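Local coordinates for protein isomaltodextranase (Arthrobacter globiformis, PDB 5AWO) that hydrolyses (1->6)-alpha-D-glucosidic linkages in polysaccharides such as dextran, releasing successive isomaltose units from the non-reducing chain ends, at residues Leu22-Ser34 / Gly254-Ile266. Sequence-based numbering, arbitrary orientation.
Sequences LRLASRNSVFTRS and GSAELANGDLVRI
Arg-27 and Asp-262 clamp the chain ahead of the first strand of the TIM barrel onto the turn between helix 251-260 and barrel strand 263-265. The tight part lies at the buried carboxylate. With CG anti to the backbone N (chi1 167°), Arg-27 runs past Gly-261 and grips Asp-262 side-on in a salt bridge, the two planes 56° apart: NE reaches OD1 at 2.8 Å, and NH1 takes the syn lone pair of OD2 at 2.9 Å. Ser-29 OG donates to Asp-262 OD1 at 2.7 Å from the carboxylate face opposite Arg-27 NE. Val-243 N binds OD2 as well, and Arg-27 NH2 and NH1 hydrogen-bond to Asn-234 OD1 and Gly-238 O. Shortening Arg-27 to an alanine would take away both nitrogens and is likely to leave Asp-262 held by Ser-29 and Val-243, with a gap beside Gly-261. Thr-32 packs CG2 against the Asp-262 backbone, 3.4 Å from its O. Backbone joins backbone where Arg-27 N donates to Leu-258 O at 3.0 Å, and Ser-26 CB rests on Leu-258 CD1. Toward exposed Ala-25 the contact loosens: its carbonyl meets the CA-H of Ala-259, and water 1 donates to Ala-25 O and Ser-255 O at 2.7 Å each.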
ATOM      1  N   LEU A  22       6.853 -10.833 -18.716  1.00 22.65           N
ATOM      2  CA  LEU A  22       5.497 -11.092 -18.243  1.00 22.99           C
ATOM      3  C   LEU A  22       4.633  -9.845 -18.468  1.00 20.39           C
ATOM      4  O   LEU A  22       5.139  -8.725 -18.405  1.00 22.74           O
ATOM      5  CB  LEU A  22       5.535 -11.391 -16.740  1.00 22.46           C
ATOM      6  CG  LEU A  22       6.232 -12.670 -16.288  1.00 24.08           C
ATOM      7  CD1 LEU A  22       6.052 -12.832 -14.788  1.00 25.65           C
ATOM      8  CD2 LEU A  22       5.698 -13.895 -17.014  1.00 24.85           C
ATOM      9  N   ARG A  23       3.360 -10.053 -18.765  1.00 21.88           N
ATOM     10  CA  ARG A  23       2.373  -8.988 -18.833  1.00 21.95           C
ATOM     11  C   ARG A  23       1.915  -8.621 -17.414  1.00 21.55           C
ATOM     12  O   ARG A  23       1.453  -9.496 -16.669  1.00 21.96           O
ATOM     13  CB  ARG A  23       1.143  -9.438 -19.615  1.00 24.30           C
ATOM     14  CG  ARG A  23       1.403  -9.702 -21.100  1.00 26.80           C
ATOM     15  CD  ARG A  23       0.156 -10.264 -21.745  1.00 29.79           C
ATOM     16  NE  ARG A  23      -0.134 -11.600 -21.221  1.00 32.64           N
ATOM     17  CZ  ARG A  23      -1.280 -12.255 -21.370  1.00 35.84           C
ATOM     18  NH1 ARG A  23      -2.302 -11.713 -22.027  1.00 38.40           N
ATOM     19  NH2 ARG A  23      -1.410 -13.468 -20.839  1.00 39.36           N
ATOM     20  N   LEU A  24       2.019  -7.339 -17.098  1.00 20.92           N
ATOM     21  CA  LEU A  24       1.675  -6.841 -15.755  1.00 20.43           C
ATOM     22  C   LEU A  24       0.323  -6.152 -15.721  1.00 21.43           C
ATOM     23  O   LEU A  24      -0.157  -5.648 -16.730  1.00 23.02           O
ATOM     24  CB  LEU A  24       2.748  -5.868 -15.293  1.00 21.40           C
ATOM     25  CG  LEU A  24       4.189  -6.431 -15.263  1.00 22.32           C
ATOM     26  CD1 LEU A  24       5.175  -5.405 -14.746  1.00 23.65           C
ATOM     27  CD2 LEU A  24       4.256  -7.683 -14.421  1.00 22.04           C
ATOM     28  N   ALA A  25      -0.273  -6.119 -14.524  1.00 20.13           N
ATOM     29  CA  ALA A  25      -1.538  -5.460 -14.287  1.00 19.98           C
ATOM     30  C   ALA A  25      -1.466  -4.459 -13.114  1.00 17.95           C
ATOM     31  O   ALA A  25      -2.503  -4.040 -12.605  1.00 18.55           O
ATOM     32  CB  ALA A  25      -2.626  -6.489 -14.049  1.00 20.90           C
ATOM     33  N   SER A  26      -0.258  -4.088 -12.699  1.00 16.91           N
ATOM     34  CA  SER A  26      -0.091  -3.082 -11.650  1.00 16.84           C
ATOM     35  C   SER A  26       0.786  -1.941 -12.114  1.00 16.84           C
ATOM     36  O   SER A  26       1.589  -2.095 -13.046  1.00 17.48           O
ATOM     37  CB  SER A  26       0.497  -3.723 -10.395  1.00 17.00           C
ATOM     38  OG  SER A  26       1.879  -4.026 -10.550  1.00 17.22           O
ATOM     39  N   ARG A  27       0.629  -0.784 -11.487  1.00 16.01           N
ATOM     40  CA  ARG A  27       1.474   0.366 -11.773  1.00 16.20           C
ATOM     41  C   ARG A  27       2.936   0.067 -11.530  1.00 17.08           C
ATOM     42  O   ARG A  27       3.805   0.578 -12.241  1.00 18.43           O
ATOM     43  CB  ARG A  27       1.022   1.566 -10.931  1.00 15.84           C
ATOM     44  CG  ARG A  27       1.981   2.741 -10.873  1.00 16.64           C
ATOM     45  CD  ARG A  27       1.329   3.913 -10.155  1.00 16.34           C
ATOM     46  NE  ARG A  27       2.246   4.718  -9.384  1.00 16.44           N
ATOM     47  CZ  ARG A  27       2.893   5.799  -9.802  1.00 15.29           C
ATOM     48  NH1 ARG A  27       3.677   6.442  -8.988  1.00 15.52           N
ATOM     49  NH2 ARG A  27       2.768   6.239 -11.068  1.00 16.38           N
ATOM     50  N   ASN A  28       3.232  -0.737 -10.509  1.00 16.47           N
ATOM     51  CA  ASN A  28       4.578  -1.299 -10.351  1.00 16.28           C
ATOM     52  C   ASN A  28       5.650  -0.236 -10.251  1.00 16.45           C
ATOM     53  O   ASN A  28       6.752  -0.355 -10.856  1.00 16.74           O
ATOM     54  CB  ASN A  28       4.824  -2.237 -11.567  1.00 17.07           C
ATOM     55  CG  ASN A  28       6.083  -3.059 -11.464  1.00 17.22           C
ATOM     56  OD1 ASN A  28       6.449  -3.605 -10.418  1.00 17.63           O
ATOM     57  ND2 ASN A  28       6.761  -3.188 -12.606  1.00 18.20           N
ATOM     58  N   SER A  29       5.372   0.811  -9.481  1.00 15.03           N
ATOM     59  CA  SER A  29       6.289   1.934  -9.350  1.00 15.08           C
ATOM     60  C   SER A  29       7.414   1.650  -8.340  1.00 14.95           C
ATOM     61  O   SER A  29       7.345   0.731  -7.543  1.00 15.67           O
ATOM     62  CB  SER A  29       5.549   3.182  -8.908  1.00 15.89           C
ATOM     63  OG  SER A  29       5.415   3.184  -7.479  1.00 15.22           O
ATOM     64  N   VAL A  30       8.433   2.514  -8.356  1.00 15.92           N
ATOM     65  CA  VAL A  30       9.509   2.438  -7.400  1.00 16.31           C
ATOM     66  C   VAL A  30       8.971   2.518  -5.958  1.00 15.60           C
ATOM     67  O   VAL A  30       9.565   1.957  -5.039  1.00 16.44           O
ATOM     68  CB  VAL A  30      10.564   3.540  -7.695  1.00 16.96           C
ATOM     69  CG1 VAL A  30       9.994   4.944  -7.594  1.00 18.13           C
ATOM     70  CG2 VAL A  30      11.808   3.359  -6.850  1.00 17.45           C
ATOM     71  N   PHE A  31       7.857   3.225  -5.758  1.00 14.71           N
ATOM     72  CA  PHE A  31       7.302   3.331  -4.407  1.00 15.51           C
ATOM     73  C   PHE A  31       6.834   1.989  -3.864  1.00 14.84           C
ATOM     74  O   PHE A  31       7.222   1.595  -2.746  1.00 14.55           O
ATOM     75  CB  PHE A  31       6.151   4.325  -4.382  1.00 14.68           C
ATOM     76  CG  PHE A  31       6.590   5.735  -4.621  1.00 14.88           C
ATOM     77  CD1 PHE A  31       7.139   6.506  -3.603  1.00 15.60           C
ATOM     78  CD2 PHE A  31       6.449   6.296  -5.878  1.00 15.83           C
ATOM     79  CE1 PHE A  31       7.561   7.798  -3.847  1.00 16.88           C
ATOM     80  CE2 PHE A  31       6.853   7.585  -6.115  1.00 17.03           C
ATOM     81  CZ  PHE A  31       7.407   8.337  -5.105  1.00 17.19           C
ATOM     82  N   THR A  32       6.018   1.265  -4.603  1.00 14.27           N
ATOM     83  CA  THR A  32       5.541  -0.005  -4.094  1.00 14.87           C
ATOM     84  C   THR A  32       6.609  -1.091  -4.156  1.00 15.08           C
ATOM     85  O   THR A  32       6.557  -2.066  -3.409  1.00 15.89           O
ATOM     86  CB  THR A  32       4.291  -0.512  -4.816  1.00 14.84           C
ATOM     87  OG1 THR A  32       4.588  -0.690  -6.211  1.00 15.62           O
ATOM     88  CG2 THR A  32       3.119   0.448  -4.631  1.00 14.37           C
ATOM     89  N   ARG A  33       7.569  -0.957  -5.076  1.00 15.26           N
ATOM     90  CA  ARG A  33       8.646  -1.938  -5.146  1.00 15.99           C
ATOM     91  C   ARG A  33       9.699  -1.796  -4.070  1.00 15.74           C
ATOM     92  O   ARG A  33      10.369  -2.768  -3.727  1.00 15.95           O
ATOM     93  CB  ARG A  33       9.299  -1.840  -6.531  1.00 15.84           C
ATOM     94  CG  ARG A  33       8.368  -2.221  -7.660  1.00 16.82           C
ATOM     95  CD  ARG A  33       8.946  -1.879  -9.038  1.00 15.92           C
ATOM     96  NE  ARG A  33      10.197  -2.592  -9.288  1.00 16.67           N
ATOM     97  CZ  ARG A  33      10.265  -3.840  -9.738  1.00 16.49           C
ATOM     98  NH1 ARG A  33       9.183  -4.554 -10.013  1.00 16.45           N
ATOM     99  NH2 ARG A  33      11.454  -4.408  -9.871  1.00 18.55           N
ATOM    100  N   SER A  34       9.867  -0.579  -3.544  1.00 16.19           N
ATOM    101  CA  SER A  34      10.973  -0.284  -2.630  1.00 17.17           C
ATOM    102  C   SER A  34      10.676  -0.558  -1.161  1.00 17.51           C
ATOM    103  O   SER A  34      11.613  -0.550  -0.359  1.00 18.83           O
ATOM    104  CB  SER A  34      11.455   1.172  -2.753  1.00 18.91           C
ATOM    105  OG  SER A  34      11.960   1.426  -4.052  1.00 19.94           O
ATOM    106  N   GLY A 254     -10.199  -4.522  -7.063  1.00 14.50           N
ATOM    107  CA  GLY A 254      -9.270  -3.416  -7.108  1.00 15.05           C
ATOM    108  C   GLY A 254      -8.466  -3.226  -8.392  1.00 15.27           C
ATOM    109  O   GLY A 254      -7.401  -2.605  -8.359  1.00 14.87           O
ATOM    110  N   SER A 255      -8.981  -3.700  -9.529  1.00 15.80           N
ATOM    111  CA  SER A 255      -8.152  -3.744 -10.728  1.00 16.97           C
ATOM    112  C   SER A 255      -7.659  -2.371 -11.227  1.00 16.25           C
ATOM    113  O   SER A 255      -6.497  -2.232 -11.582  1.00 17.20           O
ATOM    114  CB  SER A 255      -8.895  -4.476 -11.852  1.00 18.13           C
ATOM    115  OG  SER A 255     -10.052  -3.788 -12.227  1.00 20.32           O
ATOM    116  N   ALA A 256      -8.544  -1.387 -11.256  1.00 15.96           N
ATOM    117  CA  ALA A 256      -8.190  -0.064 -11.776  1.00 15.98           C
ATOM    118  C   ALA A 256      -7.202   0.642 -10.858  1.00 16.14           C
ATOM    119  O   ALA A 256      -6.244   1.314 -11.310  1.00 15.47           O
ATOM    120  CB  ALA A 256      -9.435   0.769 -11.995  1.00 16.13           C
ATOM    121  N   GLU A 257      -7.427   0.496  -9.555  1.00 14.59           N
ATOM    122  CA  GLU A 257      -6.553   1.113  -8.562  1.00 13.75           C
ATOM    123  C   GLU A 257      -5.170   0.481  -8.523  1.00 13.39           C
ATOM    124  O   GLU A 257      -4.144   1.161  -8.453  1.00 14.24           O
ATOM    125  CB  GLU A 257      -7.263   1.055  -7.195  1.00 13.71           C
ATOM    126  CG  GLU A 257      -8.571   1.870  -7.145  1.00 13.73           C
ATOM    127  CD  GLU A 257      -9.824   1.142  -7.604  1.00 13.71           C
ATOM    128  OE1 GLU A 257      -9.735  -0.038  -8.003  1.00 14.71           O
ATOM    129  OE2 GLU A 257     -10.910   1.771  -7.572  1.00 14.27           O
ATOM    130  N   LEU A 258      -5.132  -0.844  -8.613  1.00 14.01           N
ATOM    131  CA  LEU A 258      -3.868  -1.571  -8.674  1.00 14.26           C
ATOM    132  C   LEU A 258      -3.055  -1.157  -9.915  1.00 14.07           C
ATOM    133  O   LEU A 258      -1.836  -0.968  -9.848  1.00 14.65           O
ATOM    134  CB  LEU A 258      -4.167  -3.057  -8.709  1.00 14.88           C
ATOM    135  CG  LEU A 258      -2.995  -3.985  -8.945  1.00 15.55           C
ATOM    136  CD1 LEU A 258      -2.020  -3.930  -7.786  1.00 15.26           C
ATOM    137  CD2 LEU A 258      -3.566  -5.373  -9.120  1.00 15.79           C
ATOM    138  N   ALA A 259      -3.758  -1.013 -11.041  1.00 15.02           N
ATOM    139  CA  ALA A 259      -3.094  -0.665 -12.327  1.00 15.03           C
ATOM    140  C   ALA A 259      -2.504   0.732 -12.330  1.00 16.37           C
ATOM    141  O   ALA A 259      -1.569   0.997 -13.090  1.00 17.58           O
ATOM    142  CB  ALA A 259      -4.078  -0.797 -13.473  1.00 15.35           C
ATOM    143  N   ASN A 260      -3.050   1.629 -11.485  1.00 14.94           N
ATOM    144  CA  ASN A 260      -2.760   3.043 -11.597  1.00 15.38           C
ATOM    145  C   ASN A 260      -2.319   3.797 -10.349  1.00 15.09           C
ATOM    146  O   ASN A 260      -1.974   4.967 -10.437  1.00 15.52           O
ATOM    147  CB  ASN A 260      -3.985   3.742 -12.180  1.00 15.28           C
ATOM    148  CG  ASN A 260      -4.299   3.263 -13.577  1.00 16.07           C
ATOM    149  OD1 ASN A 260      -5.319   2.581 -13.822  1.00 18.39           O
ATOM    150  ND2 ASN A 260      -3.411   3.570 -14.469  1.00 15.56           N
ATOM    151  N   GLY A 261      -2.258   3.109  -9.203  1.00 14.85           N
ATOM    152  CA  GLY A 261      -1.930   3.738  -7.947  1.00 14.81           C
ATOM    153  C   GLY A 261      -0.835   3.065  -7.166  1.00 14.31           C
ATOM    154  O   GLY A 261      -0.417   1.952  -7.507  1.00 14.55           O
ATOM    155  N   ASP A 262      -0.393   3.750  -6.116  1.00 14.20           N
ATOM    156  CA  ASP A 262       0.573   3.185  -5.149  1.00 13.67           C
ATOM    157  C   ASP A 262      -0.089   2.752  -3.839  1.00 13.77           C
ATOM    158  O   ASP A 262       0.272   1.709  -3.321  1.00 14.67           O
ATOM    159  CB  ASP A 262       1.711   4.168  -4.890  1.00 14.17           C
ATOM    160  CG  ASP A 262       2.485   4.511  -6.148  1.00 14.19           C
ATOM    161  OD1 ASP A 262       2.851   3.553  -6.864  1.00 14.67           O
ATOM    162  OD2 ASP A 262       2.731   5.706  -6.347  1.00 14.61           O
ATOM    163  N   LEU A 263      -1.013   3.572  -3.332  1.00 13.03           N
ATOM    164  CA  LEU A 263      -1.688   3.296  -2.052  1.00 13.69           C
ATOM    165  C   LEU A 263      -3.177   3.274  -2.290  1.00 13.08           C
ATOM    166  O   LEU A 263      -3.694   4.064  -3.088  1.00 12.74           O
ATOM    167  CB  LEU A 263      -1.420   4.406  -1.031  1.00 14.16           C
ATOM    168  CG  LEU A 263      -0.146   4.321  -0.192  1.00 14.37           C
ATOM    169  CD1 LEU A 263       1.143   4.502  -0.999  1.00 15.38           C
ATOM    170  CD2 LEU A 263      -0.228   5.358   0.922  1.00 14.52           C
ATOM    171  N   VAL A 264      -3.876   2.375  -1.574  1.00 12.51           N
ATOM    172  CA  VAL A 264      -5.336   2.392  -1.502  1.00 12.60           C
ATOM    173  C   VAL A 264      -5.827   2.370  -0.055  1.00 13.00           C
ATOM    174  O   VAL A 264      -5.367   1.566   0.764  1.00 13.11           O
ATOM    175  CB  VAL A 264      -6.009   1.223  -2.241  1.00 13.13           C
ATOM    176  CG1 VAL A 264      -5.898   1.444  -3.745  1.00 13.43           C
ATOM    177  CG2 VAL A 264      -5.443  -0.133  -1.801  1.00 13.79           C
ATOM    178  N   ARG A 265      -6.749   3.271   0.268  1.00 11.98           N
ATOM    179  CA  ARG A 265      -7.422   3.170   1.585  1.00 12.04           C
ATOM    180  C   ARG A 265      -8.205   1.880   1.706  1.00 12.23           C
ATOM    181  O   ARG A 265      -8.968   1.534   0.805  1.00 12.97           O
ATOM    182  CB  ARG A 265      -8.339   4.368   1.812  1.00 12.69           C
ATOM    183  CG  ARG A 265      -7.641   5.571   2.416  1.00 12.58           C
ATOM    184  CD  ARG A 265      -7.540   5.493   3.956  1.00 12.12           C
ATOM    185  NE  ARG A 265      -8.901   5.462   4.488  1.00 12.59           N
ATOM    186  CZ  ARG A 265      -9.737   6.503   4.482  1.00 12.81           C
ATOM    187  NH1 ARG A 265      -9.309   7.712   4.157  1.00 12.77           N
ATOM    188  NH2 ARG A 265     -11.022   6.321   4.774  1.00 13.70           N
ATOM    189  N   ILE A 266      -8.076   1.237   2.871  1.00 11.59           N
ATOM    190  CA  ILE A 266      -8.750  -0.026   3.134  1.00 11.84           C
ATOM    191  C   ILE A 266      -9.754   0.023   4.280  1.00 11.41           C
ATOM    192  O   ILE A 266     -10.282  -1.023   4.676  1.00 11.53           O
ATOM    193  CB  ILE A 266      -7.723  -1.162   3.294  1.00 12.23           C
ATOM    194  CG1 ILE A 266      -6.660  -0.896   4.382  1.00 12.73           C
ATOM    195  CG2 ILE A 266      -7.060  -1.438   1.948  1.00 12.39           C
ATOM    196  CD1 ILE A 266      -7.168  -0.595   5.766  1.00 12.67           C
TER
HETATM  197  O   HOH W   1      -5.157  -4.364 -12.581  1.00 19.15           O
HETATM  198  O   HOH W   2       0.952  -0.862  -8.327  1.00 15.93           O
HETATM  199  O   HOH W   3       2.976   0.934  -7.818  1.00 15.73           O